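Local atomic coordinates of 3-oxosteroid 1-dehydrogenase (Sterolibacterium denitrificans, PDB entry 7P18), a protein that probably uses FAD to introduce a double bond into the A ring of 3-oxosteroids, turning them into 3-oxo-Delta(1)-steroids. Residues A[106-117]-A[127-137]; A[243-251]-A[259-267]. One frame throughout, in Å; residues are numbered along the deposited sequence.

Contact 1 (106-117 with 127-137) closes along the chain before contact 2 (243-251 with 259-267) opens, and the two sit about 36 Å apart, centre to centre, with nearest atoms about 17 Å apart. They share no sheet. Contact 1 belongs to a small antiparallel sheet in which strand 131-138 also pairs with strands 53-54 and 205-206, and it carries Y115 of the steroid pocket. Contact 2 is a hairpin of a separate mixed sheet; after strand 256-262 the chain turns at R263 and R264 into strand 265-268 of the parallel, Rossmann-type sheet. There I249 packs on F233, an FAD-binding residue.

Contact 1 (A[106-117]-A[127-137]); sequences TLQYFPCHRYPD and PGGRTMEPMLF. With ANB (androsta-1,4-diene-3,17-dione), chain D.
F110 and E133 form the central hydrogen-bonded pair of this antiparallel contact: F110 N donates to E133 O at 2.9 Å, and E133 N returns a bond to F110 O. M135 N to Q108 O and C112 N to T131 O extend the pairing. C112 O takes Y115 N and G129 N from opposite faces of its plane, tying the type I turn C112-Y115 to G129. At G128 a side chain would hit H113 O, so glycine suits the place.

P134 covers one face of the Y109 ring, Y109 CE2 to P134 CD 3.7 Å, while the hydroxyl bonds to G51 O. Losing the ring to an alanine here is likely to uncover P134 and leave G51 O without that donor. With CG between backbone N and carbonyl carbon (chi1 64°), the F110 ring lies beside E133, ring and carboxylate 29° apart; F110 CZ is 3.6 Å from E133 CG, and M135 N sits at the ring edge. C112 SG also rests against E133 CG; A166 N and T167 OG1 hold the carboxylate.

R130 NH1 meets D117 OD2 at 2.7 Å in a salt bridge of weak hydrogen-bond geometry, the side chains crossing at about a right angle, their flat groups 22° apart. D65 also pairs with R130, and K126 N with D117 OD2.

The turn after strand 109-111 carries Y115 to the steroid pocket, where Y115 OH, bonded to Y467 OH, lies 3.4 Å from androstadienedione C19.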
loop_
_atom_site.group_PDB
_atom_site.type_symbol
_atom_site.label_atom_id
_atom_site.label_comp_id
_atom_site.label_asym_id
_atom_site.label_seq_id
_atom_site.Cartn_x
_atom_site.Cartn_y
_atom_site.Cartn_z
ATOM N N THR A 106 11.239 -10.619 16.677
ATOM C CA THR A 106 12.525 -10.380 15.993
ATOM C C THR A 106 12.348 -9.205 15.034
ATOM O O THR A 106 13.275 -8.376 14.886
ATOM C CB THR A 106 13.070 -11.665 15.338
ATOM O OG1 THR A 106 13.245 -12.594 16.400
ATOM C CG2 THR A 106 14.409 -11.480 14.674
ATOM N N LEU A 107 11.182 -9.119 14.408
ATOM C CA LEU A 107 10.781 -7.949 13.570
ATOM C C LEU A 107 10.968 -6.656 14.391
ATOM O O LEU A 107 10.544 -6.662 15.549
ATOM C CB LEU A 107 9.323 -8.156 13.173
ATOM C CG LEU A 107 8.664 -7.043 12.380
ATOM C CD1 LEU A 107 9.375 -6.849 11.047
ATOM C CD2 LEU A 107 7.190 -7.393 12.187
ATOM N N GLN A 108 11.580 -5.638 13.806
ATOM C CA GLN A 108 11.865 -4.322 14.430
ATOM C C GLN A 108 11.423 -3.209 13.456
ATOM O O GLN A 108 11.788 -3.267 12.266
ATOM C CB GLN A 108 13.346 -4.213 14.825
ATOM C CG GLN A 108 13.820 -5.279 15.828
ATOM C CD GLN A 108 13.227 -5.081 17.203
ATOM O OE1 GLN A 108 13.341 -3.985 17.770
ATOM N NE2 GLN A 108 12.515 -6.086 17.697
ATOM N N TYR A 109 10.675 -2.215 13.964
ATOM C CA TYR A 109 10.256 -0.980 13.263
ATOM C C TYR A 109 11.086 0.190 13.773
ATOM O O TYR A 109 11.304 0.265 14.998
ATOM C CB TYR A 109 8.759 -0.696 13.427
ATOM C CG TYR A 109 7.943 -1.351 12.335
ATOM C CD1 TYR A 109 7.541 -2.674 12.426
ATOM C CD2 TYR A 109 7.662 -0.665 11.162
ATOM C CE1 TYR A 109 6.877 -3.314 11.393
ATOM C CE2 TYR A 109 6.954 -1.274 10.124
ATOM C CZ TYR A 109 6.588 -2.600 10.227
ATOM O OH TYR A 109 5.913 -3.220 9.205
ATOM N N PHE A 110 11.449 1.093 12.876
ATOM C CA PHE A 110 12.150 2.354 13.207
ATOM C C PHE A 110 11.595 3.457 12.313
ATOM O O PHE A 110 11.014 3.175 11.253
ATOM C CB PHE A 110 13.670 2.187 13.041
ATOM C CG PHE A 110 14.113 1.913 11.626
ATOM C CD1 PHE A 110 14.026 0.637 11.084
ATOM C CD2 PHE A 110 14.593 2.922 10.831
ATOM C CE1 PHE A 110 14.424 0.390 9.777
ATOM C CE2 PHE A 110 14.960 2.686 9.517
ATOM C CZ PHE A 110 14.905 1.419 8.998
ATOM N N PRO A 111 11.758 4.743 12.674
ATOM C CA PRO A 111 11.160 5.828 11.899
ATOM C C PRO A 111 11.900 6.107 10.586
ATOM O O PRO A 111 13.124 5.973 10.543
ATOM C CB PRO A 111 11.268 7.082 12.797
ATOM C CG PRO A 111 11.544 6.499 14.184
ATOM C CD PRO A 111 12.389 5.251 13.911
ATOM N N CYS A 112 11.142 6.483 9.556
ATOM C CA CYS A 112 11.658 7.175 8.354
ATOM C C CYS A 112 11.746 8.676 8.661
ATOM O O CYS A 112 10.763 9.427 8.450
ATOM C CB CYS A 112 10.789 6.868 7.148
ATOM S SG CYS A 112 10.665 5.094 6.813
ATOM N N HIS A 113 12.895 9.107 9.190
ATOM C CA HIS A 113 13.074 10.421 9.854
ATOM C C HIS A 113 12.792 11.575 8.894
ATOM O O HIS A 113 12.351 12.667 9.363
ATOM C CB HIS A 113 14.489 10.536 10.471
ATOM C CG HIS A 113 14.750 9.486 11.495
ATOM N ND1 HIS A 113 14.120 9.499 12.729
ATOM C CD2 HIS A 113 15.576 8.418 11.500
ATOM C CE1 HIS A 113 14.504 8.472 13.436
ATOM N NE2 HIS A 113 15.399 7.775 12.698
ATOM N N ARG A 114 13.044 11.375 7.605
ATOM C CA ARG A 114 12.932 12.482 6.609
ATOM C C ARG A 114 11.659 12.370 5.764
ATOM O O ARG A 114 11.487 13.199 4.833
ATOM C CB ARG A 114 14.171 12.474 5.706
ATOM C CG ARG A 114 15.483 12.678 6.444
ATOM C CD ARG A 114 16.662 12.326 5.539
ATOM N NE ARG A 114 16.652 13.173 4.357
ATOM C CZ ARG A 114 17.237 12.886 3.205
ATOM N NH1 ARG A 114 17.954 11.780 3.060
ATOM N NH2 ARG A 114 17.119 13.743 2.204
ATOM N N TYR A 115 10.810 11.383 6.019
ATOM C CA TYR A 115 9.649 11.078 5.141
ATOM C C TYR A 115 8.494 11.956 5.605
ATOM O O TYR A 115 7.893 11.664 6.618
ATOM C CB TYR A 115 9.281 9.608 5.236
ATOM C CG TYR A 115 8.603 9.042 4.017
ATOM C CD1 TYR A 115 7.730 9.789 3.224
ATOM C CD2 TYR A 115 8.841 7.730 3.678
ATOM C CE1 TYR A 115 7.144 9.231 2.087
ATOM C CE2 TYR A 115 8.282 7.169 2.538
ATOM C CZ TYR A 115 7.419 7.910 1.762
ATOM O OH TYR A 115 6.919 7.272 0.657
ATOM N N PRO A 116 8.153 13.053 4.903
ATOM C CA PRO A 116 7.122 13.965 5.375
ATOM C C PRO A 116 5.714 13.385 5.296
ATOM O O PRO A 116 5.450 12.555 4.424
ATOM C CB PRO A 116 7.205 15.170 4.426
ATOM C CG PRO A 116 8.515 14.960 3.710
ATOM C CD PRO A 116 8.685 13.476 3.616
ATOM N N ASP A 117 4.854 13.820 6.225
ATOM C CA ASP A 117 3.392 13.580 6.110
ATOM C C ASP A 117 2.905 14.084 4.736
ATOM O O ASP A 117 3.472 15.038 4.176
ATOM C CB ASP A 117 2.644 14.253 7.245
ATOM C CG ASP A 117 2.864 13.592 8.594
ATOM O OD1 ASP A 117 3.376 12.441 8.629
ATOM O OD2 ASP A 117 2.509 14.235 9.583
ATOM N N PRO A 127 7.073 17.081 9.378
ATOM C CA PRO A 127 7.989 16.987 8.241
ATOM C C PRO A 127 8.767 15.666 8.122
ATOM O O PRO A 127 9.517 15.498 7.173
ATOM C CB PRO A 127 8.917 18.179 8.513
ATOM C CG PRO A 127 8.987 18.248 10.002
ATOM C CD PRO A 127 7.585 17.931 10.476
ATOM N N GLY A 128 8.581 14.751 9.075
ATOM C CA GLY A 128 9.212 13.425 9.053
ATOM C C GLY A 128 8.910 12.668 10.313
ATOM O O GLY A 128 8.346 13.259 11.238
ATOM N N GLY A 129 9.201 11.384 10.330
ATOM C CA GLY A 129 9.343 10.641 11.586
ATOM C C GLY A 129 8.077 9.918 12.014
ATOM O O GLY A 129 8.217 9.021 12.837
ATOM N N ARG A 130 6.874 10.276 11.520
ATOM C CA ARG A 130 5.656 9.498 11.894
ATOM C C ARG A 130 5.628 8.162 11.141
ATOM O O ARG A 130 5.266 7.137 11.728
ATOM C CB ARG A 130 4.380 10.303 11.624
ATOM C CG ARG A 130 4.235 11.579 12.436
ATOM C CD ARG A 130 2.859 12.183 12.218
ATOM N NE ARG A 130 2.497 13.150 13.238
ATOM C CZ ARG A 130 1.649 14.171 13.073
ATOM N NH1 ARG A 130 1.073 14.431 11.901
ATOM N NH2 ARG A 130 1.345 14.921 14.121
ATOM N N THR A 131 5.997 8.170 9.867
ATOM C CA THR A 131 6.197 6.949 9.054
ATOM C C THR A 131 7.332 6.119 9.677
ATOM O O THR A 131 8.374 6.701 9.968
ATOM C CB THR A 131 6.489 7.294 7.595
ATOM O OG1 THR A 131 5.367 7.954 7.005
ATOM C CG2 THR A 131 6.843 6.047 6.818
ATOM N N MET A 132 7.095 4.824 9.841
ATOM C CA MET A 132 8.058 3.825 10.349
ATOM C C MET A 132 8.122 2.646 9.376
ATOM O O MET A 132 7.089 2.338 8.695
ATOM C CB MET A 132 7.681 3.328 11.741
ATOM C CG MET A 132 7.391 4.434 12.778
ATOM S SD MET A 132 7.054 3.739 14.423
ATOM C CE MET A 132 8.722 3.467 15.008
ATOM N N GLU A 133 9.288 1.997 9.330
ATOM C CA GLU A 133 9.491 0.823 8.448
ATOM C C GLU A 133 10.287 -0.261 9.170
ATOM O O GLU A 133 10.898 -0.021 10.234
ATOM C CB GLU A 133 10.166 1.283 7.170
ATOM C CG GLU A 133 11.671 1.554 7.320
ATOM C CD GLU A 133 12.372 1.595 5.977
ATOM O OE1 GLU A 133 11.993 0.760 5.067
ATOM O OE2 GLU A 133 13.229 2.501 5.814
ATOM N N PRO A 134 10.260 -1.492 8.623
ATOM C CA PRO A 134 10.979 -2.619 9.206
ATOM C C PRO A 134 12.483 -2.629 8.913
ATOM O O PRO A 134 12.909 -2.194 7.828
ATOM C CB PRO A 134 10.401 -3.858 8.522
ATOM C CG PRO A 134 9.245 -3.359 7.670
ATOM C CD PRO A 134 9.436 -1.883 7.469
ATOM N N MET A 135 13.272 -3.069 9.888
ATOM C CA MET A 135 14.668 -3.505 9.635
ATOM C C MET A 135 14.623 -4.752 8.729
ATOM O O MET A 135 13.615 -5.519 8.767
ATOM C CB MET A 135 15.350 -3.857 10.958
ATOM C CG MET A 135 15.498 -2.659 11.879
ATOM S SD MET A 135 16.540 -3.090 13.319
ATOM C CE MET A 135 18.148 -3.084 12.513
ATOM N N LEU A 136 15.655 -4.951 7.917
ATOM C CA LEU A 136 15.803 -6.218 7.137
ATOM C C LEU A 136 15.615 -7.405 8.085
ATOM O O LEU A 136 16.108 -7.380 9.236
ATOM C CB LEU A 136 17.168 -6.252 6.445
ATOM C CG LEU A 136 17.455 -5.184 5.396
ATOM C CD1 LEU A 136 18.832 -5.424 4.775
ATOM C CD2 LEU A 136 16.411 -5.159 4.293
ATOM N N PHE A 137 14.852 -8.393 7.645
ATOM C CA PHE A 137 14.509 -9.597 8.418
ATOM C C PHE A 137 15.183 -10.815 7.754
ATOM O O PHE A 137 15.203 -10.927 6.491
ATOM C CB PHE A 137 12.989 -9.760 8.495
ATOM C CG PHE A 137 12.581 -10.885 9.393
ATOM C CD1 PHE A 137 12.442 -10.682 10.743
ATOM C CD2 PHE A 137 12.391 -12.160 8.895
ATOM C CE1 PHE A 137 12.110 -11.729 11.582
ATOM C CE2 PHE A 137 12.081 -13.210 9.731
ATOM C CZ PHE A 137 11.922 -12.984 11.078
HETATM C C1 ANB D . 3.717 2.977 -0.708
HETATM C C10 ANB D . 5.110 3.422 -0.377
HETATM C C11 ANB D . 6.082 1.997 -2.342
HETATM C C12 ANB D . 7.260 1.181 -2.895
HETATM C C13 ANB D . 8.580 1.866 -2.588
HETATM C C14 ANB D . 8.694 1.989 -1.062
HETATM C C15 ANB D . 10.167 2.354 -0.833
HETATM C C16 ANB D . 10.917 1.557 -1.914
HETATM C C17 ANB D . 9.861 1.107 -2.903
HETATM C C18 ANB D . 8.736 3.211 -3.336
HETATM C C19 ANB D . 5.316 4.800 -1.067
HETATM C C2 ANB D . 2.651 3.223 0.056
HETATM C C3 ANB D . 2.810 3.691 1.432
HETATM C C4 ANB D . 4.180 3.647 1.926
HETATM C C5 ANB D . 5.250 3.600 1.119
HETATM C C6 ANB D . 6.635 3.812 1.663
HETATM C C7 ANB D . 7.672 2.862 1.082
HETATM C C8 ANB D . 7.600 2.850 -0.439
HETATM C C9 ANB D . 6.189 2.375 -0.855
HETATM O O1 ANB D . 1.853 4.056 2.127
HETATM O O2 ANB D . 10.033 0.305 -3.792
HETATM O O HOH W 1 12.907 -6.593 11.265
HETATM O O HOH W 2 12.845 15.703 7.914
HETATM O O HOH W 3 5.993 11.311 8.776
HETATM O O HOH W 4 4.497 10.093 5.372
#

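Contact 2 (A[243-251]-A[259-267]); sequences NKRVTGIVV and QLTARRGVV
V246 sets CG1 anti to the backbone N (chi1 162°), and there it meets V266 CG2 at 3.7 Å, the two side chains crossing at about a right angle. V266 (chi1 170°) divides its branches, CG2 going to V246 and CG1 to I249. I249 puts CG1 between its backbone N and carbonyl carbon (chi1 64°); I249 CG1 thereby rests 4.1 Å from L260 CB, while I249 CG2 reaches V266 CG1 at 3.9 Å. Branched aliphatic residues suit this buried side, where I11 of strand 10-13 also packs on I249 and L260. Further along, V251 CG2 touches L260 CD1 at 3.8 Å.

The backbone is an antiparallel beta hairpin, strands 245-253 and 256-262, with I249 and L260 as a hydrogen-bonded pair: L260 N donates to I249 O (2.9 Å), and I249 N to L260 O. T247 and G248 both face I237 on the neighbouring strand, a classic beta bulge. Glycine suits the second bulge position, since a CB there would clash with L260 O.

Beside the bulge, A262 N approaches T247 O from above the carbonyl plane, at 2.8 Å. Past A262 the chain turns a corner at R263 and R264, and a water bridges V246 O and A262 O, donating to both.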
loop_
_atom_site.group_PDB
_atom_site.type_symbol
_atom_site.label_atom_id
_atom_site.label_comp_id
_atom_site.label_asym_id
_atom_site.label_seq_id
_atom_site.Cartn_x
_atom_site.Cartn_y
_atom_site.Cartn_z
ATOM N N ASN A 243 -31.148 -10.866 17.822
ATOM C CA ASN A 243 -29.845 -10.259 17.474
ATOM C C ASN A 243 -28.861 -11.391 17.217
ATOM O O ASN A 243 -28.593 -12.136 18.150
ATOM C CB ASN A 243 -29.364 -9.310 18.566
ATOM C CG ASN A 243 -30.111 -7.989 18.541
ATOM O OD1 ASN A 243 -30.432 -7.461 19.592
ATOM N ND2 ASN A 243 -30.387 -7.446 17.361
ATOM N N LYS A 244 -28.387 -11.507 15.978
ATOM C CA LYS A 244 -27.412 -12.535 15.558
ATOM C C LYS A 244 -26.043 -12.208 16.166
ATOM O O LYS A 244 -25.580 -11.035 16.115
ATOM C CB LYS A 244 -27.401 -12.622 14.031
ATOM C CG LYS A 244 -28.694 -13.136 13.424
ATOM C CD LYS A 244 -29.170 -14.394 14.115
ATOM C CE LYS A 244 -30.333 -15.066 13.421
ATOM N NZ LYS A 244 -31.599 -14.372 13.755
ATOM N N ARG A 245 -25.426 -13.234 16.726
ATOM C CA ARG A 245 -24.046 -13.237 17.245
ATOM C C ARG A 245 -23.280 -14.187 16.334
ATOM O O ARG A 245 -23.883 -15.154 15.858
ATOM C CB ARG A 245 -24.039 -13.718 18.705
ATOM C CG ARG A 245 -22.668 -13.952 19.316
ATOM C CD ARG A 245 -22.778 -14.233 20.802
ATOM N NE ARG A 245 -23.579 -15.424 21.024
ATOM C CZ ARG A 245 -23.128 -16.609 21.439
ATOM N NH1 ARG A 245 -21.839 -16.799 21.692
ATOM N NH2 ARG A 245 -23.984 -17.608 21.608
ATOM N N VAL A 246 -22.001 -13.922 16.119
ATOM C CA VAL A 246 -21.149 -14.774 15.252
ATOM C C VAL A 246 -20.422 -15.737 16.168
ATOM O O VAL A 246 -19.762 -15.264 17.130
ATOM C CB VAL A 246 -20.173 -13.930 14.409
ATOM C CG1 VAL A 246 -19.046 -14.775 13.867
ATOM C CG2 VAL A 246 -20.919 -13.238 13.296
ATOM N N THR A 247 -20.529 -17.037 15.878
ATOM C CA THR A 247 -19.996 -18.118 16.751
ATOM C C THR A 247 -18.943 -18.936 16.009
ATOM O O THR A 247 -18.335 -19.830 16.638
ATOM C CB THR A 247 -21.142 -19.015 17.232
ATOM O OG1 THR A 247 -21.803 -19.518 16.071
ATOM C CG2 THR A 247 -22.149 -18.246 18.050
ATOM N N GLY A 248 -18.716 -18.639 14.720
ATOM C CA GLY A 248 -17.733 -19.385 13.926
ATOM C C GLY A 248 -17.780 -19.045 12.450
ATOM O O GLY A 248 -18.460 -18.089 12.061
ATOM N N ILE A 249 -17.092 -19.853 11.644
ATOM C CA ILE A 249 -17.075 -19.697 10.170
ATOM C C ILE A 249 -17.179 -21.076 9.523
ATOM O O ILE A 249 -16.788 -22.052 10.154
ATOM C CB ILE A 249 -15.792 -18.980 9.711
ATOM C CG1 ILE A 249 -14.528 -19.786 10.011
ATOM C CG2 ILE A 249 -15.732 -17.586 10.320
ATOM C CD1 ILE A 249 -13.252 -19.232 9.395
ATOM N N VAL A 250 -17.610 -21.091 8.272
ATOM C CA VAL A 250 -17.406 -22.240 7.336
ATOM C C VAL A 250 -16.226 -21.904 6.422
ATOM O O VAL A 250 -16.245 -20.816 5.800
ATOM C CB VAL A 250 -18.664 -22.493 6.493
ATOM C CG1 VAL A 250 -18.477 -23.726 5.612
ATOM C CG2 VAL A 250 -19.919 -22.594 7.372
ATOM N N VAL A 251 -15.269 -22.817 6.327
ATOM C CA VAL A 251 -14.177 -22.777 5.323
ATOM C C VAL A 251 -14.288 -23.987 4.383
ATOM O O VAL A 251 -15.070 -24.924 4.652
ATOM C CB VAL A 251 -12.797 -22.737 5.988
ATOM C CG1 VAL A 251 -12.660 -21.484 6.853
ATOM C CG2 VAL A 251 -12.501 -24.019 6.784
ATOM N N GLN A 259 -16.833 -26.774 9.417
ATOM C CA GLN A 259 -17.428 -25.812 10.382
ATOM C C GLN A 259 -16.416 -25.589 11.483
ATOM O O GLN A 259 -15.978 -26.554 12.061
ATOM C CB GLN A 259 -18.758 -26.283 10.982
ATOM C CG GLN A 259 -19.815 -26.548 9.924
ATOM C CD GLN A 259 -21.147 -25.947 10.297
ATOM O OE1 GLN A 259 -21.584 -26.015 11.448
ATOM N NE2 GLN A 259 -21.785 -25.315 9.322
ATOM N N LEU A 260 -16.048 -24.327 11.740
ATOM C CA LEU A 260 -15.067 -23.965 12.782
ATOM C C LEU A 260 -15.764 -23.095 13.823
ATOM O O LEU A 260 -16.500 -22.200 13.429
ATOM C CB LEU A 260 -13.909 -23.211 12.117
ATOM C CG LEU A 260 -13.099 -24.004 11.091
ATOM C CD1 LEU A 260 -12.003 -23.139 10.497
ATOM C CD2 LEU A 260 -12.466 -25.230 11.730
ATOM N N THR A 261 -15.538 -23.360 15.103
ATOM C CA THR A 261 -16.179 -22.593 16.195
ATOM C C THR A 261 -15.171 -21.606 16.770
ATOM O O THR A 261 -14.033 -22.025 17.050
ATOM C CB THR A 261 -16.741 -23.535 17.276
ATOM O OG1 THR A 261 -17.768 -24.302 16.644
ATOM C CG2 THR A 261 -17.334 -22.803 18.455
ATOM N N ALA A 262 -15.616 -20.361 16.965
ATOM C CA ALA A 262 -14.852 -19.310 17.672
ATOM C C ALA A 262 -15.599 -18.987 18.963
ATOM O O ALA A 262 -16.672 -18.408 18.865
ATOM C CB ALA A 262 -14.709 -18.070 16.803
ATOM N N ARG A 263 -15.055 -19.386 20.104
ATOM C CA ARG A 263 -15.702 -19.147 21.423
ATOM C C ARG A 263 -15.815 -17.640 21.696
ATOM O O ARG A 263 -16.824 -17.230 22.280
ATOM C CB ARG A 263 -14.893 -19.768 22.556
ATOM C CG ARG A 263 -14.679 -21.265 22.415
ATOM C CD ARG A 263 -14.266 -21.867 23.736
ATOM N NE ARG A 263 -13.776 -23.232 23.594
ATOM C CZ ARG A 263 -12.513 -23.577 23.379
ATOM N NH1 ARG A 263 -11.566 -22.666 23.217
ATOM N NH2 ARG A 263 -12.204 -24.857 23.290
ATOM N N ARG A 264 -14.801 -16.854 21.310
ATOM C CA ARG A 264 -14.638 -15.442 21.759
ATOM C C ARG A 264 -14.791 -14.472 20.582
ATOM O O ARG A 264 -15.429 -13.423 20.772
ATOM C CB ARG A 264 -13.314 -15.300 22.503
ATOM C CG ARG A 264 -13.206 -16.230 23.705
ATOM C CD ARG A 264 -14.055 -15.712 24.842
ATOM N NE ARG A 264 -13.388 -14.564 25.434
ATOM C CZ ARG A 264 -12.346 -14.636 26.263
ATOM N NH1 ARG A 264 -11.842 -15.814 26.615
ATOM N NH2 ARG A 264 -11.804 -13.519 26.736
ATOM N N GLY A 265 -14.251 -14.786 19.401
ATOM C CA GLY A 265 -14.408 -13.837 18.288
ATOM C C GLY A 265 -13.828 -14.313 16.978
ATOM O O GLY A 265 -12.911 -15.136 16.974
ATOM N N VAL A 266 -14.395 -13.767 15.913
ATOM C CA VAL A 266 -13.919 -13.916 14.515
ATOM C C VAL A 266 -13.406 -12.551 14.087
ATOM O O VAL A 266 -14.201 -11.597 14.146
ATOM C CB VAL A 266 -15.052 -14.386 13.591
ATOM C CG1 VAL A 266 -14.667 -14.308 12.120
ATOM C CG2 VAL A 266 -15.520 -15.789 13.983
ATOM N N VAL A 267 -12.160 -12.505 13.633
ATOM C CA VAL A 267 -11.546 -11.259 13.109
ATOM C C VAL A 267 -11.464 -11.380 11.586
ATOM O O VAL A 267 -10.712 -12.260 11.110
ATOM C CB VAL A 267 -10.169 -11.006 13.722
ATOM C CG1 VAL A 267 -9.560 -9.708 13.197
ATOM C CG2 VAL A 267 -10.247 -11.015 15.238
HETATM O O HOH W 5 -17.272 -15.761 18.417
#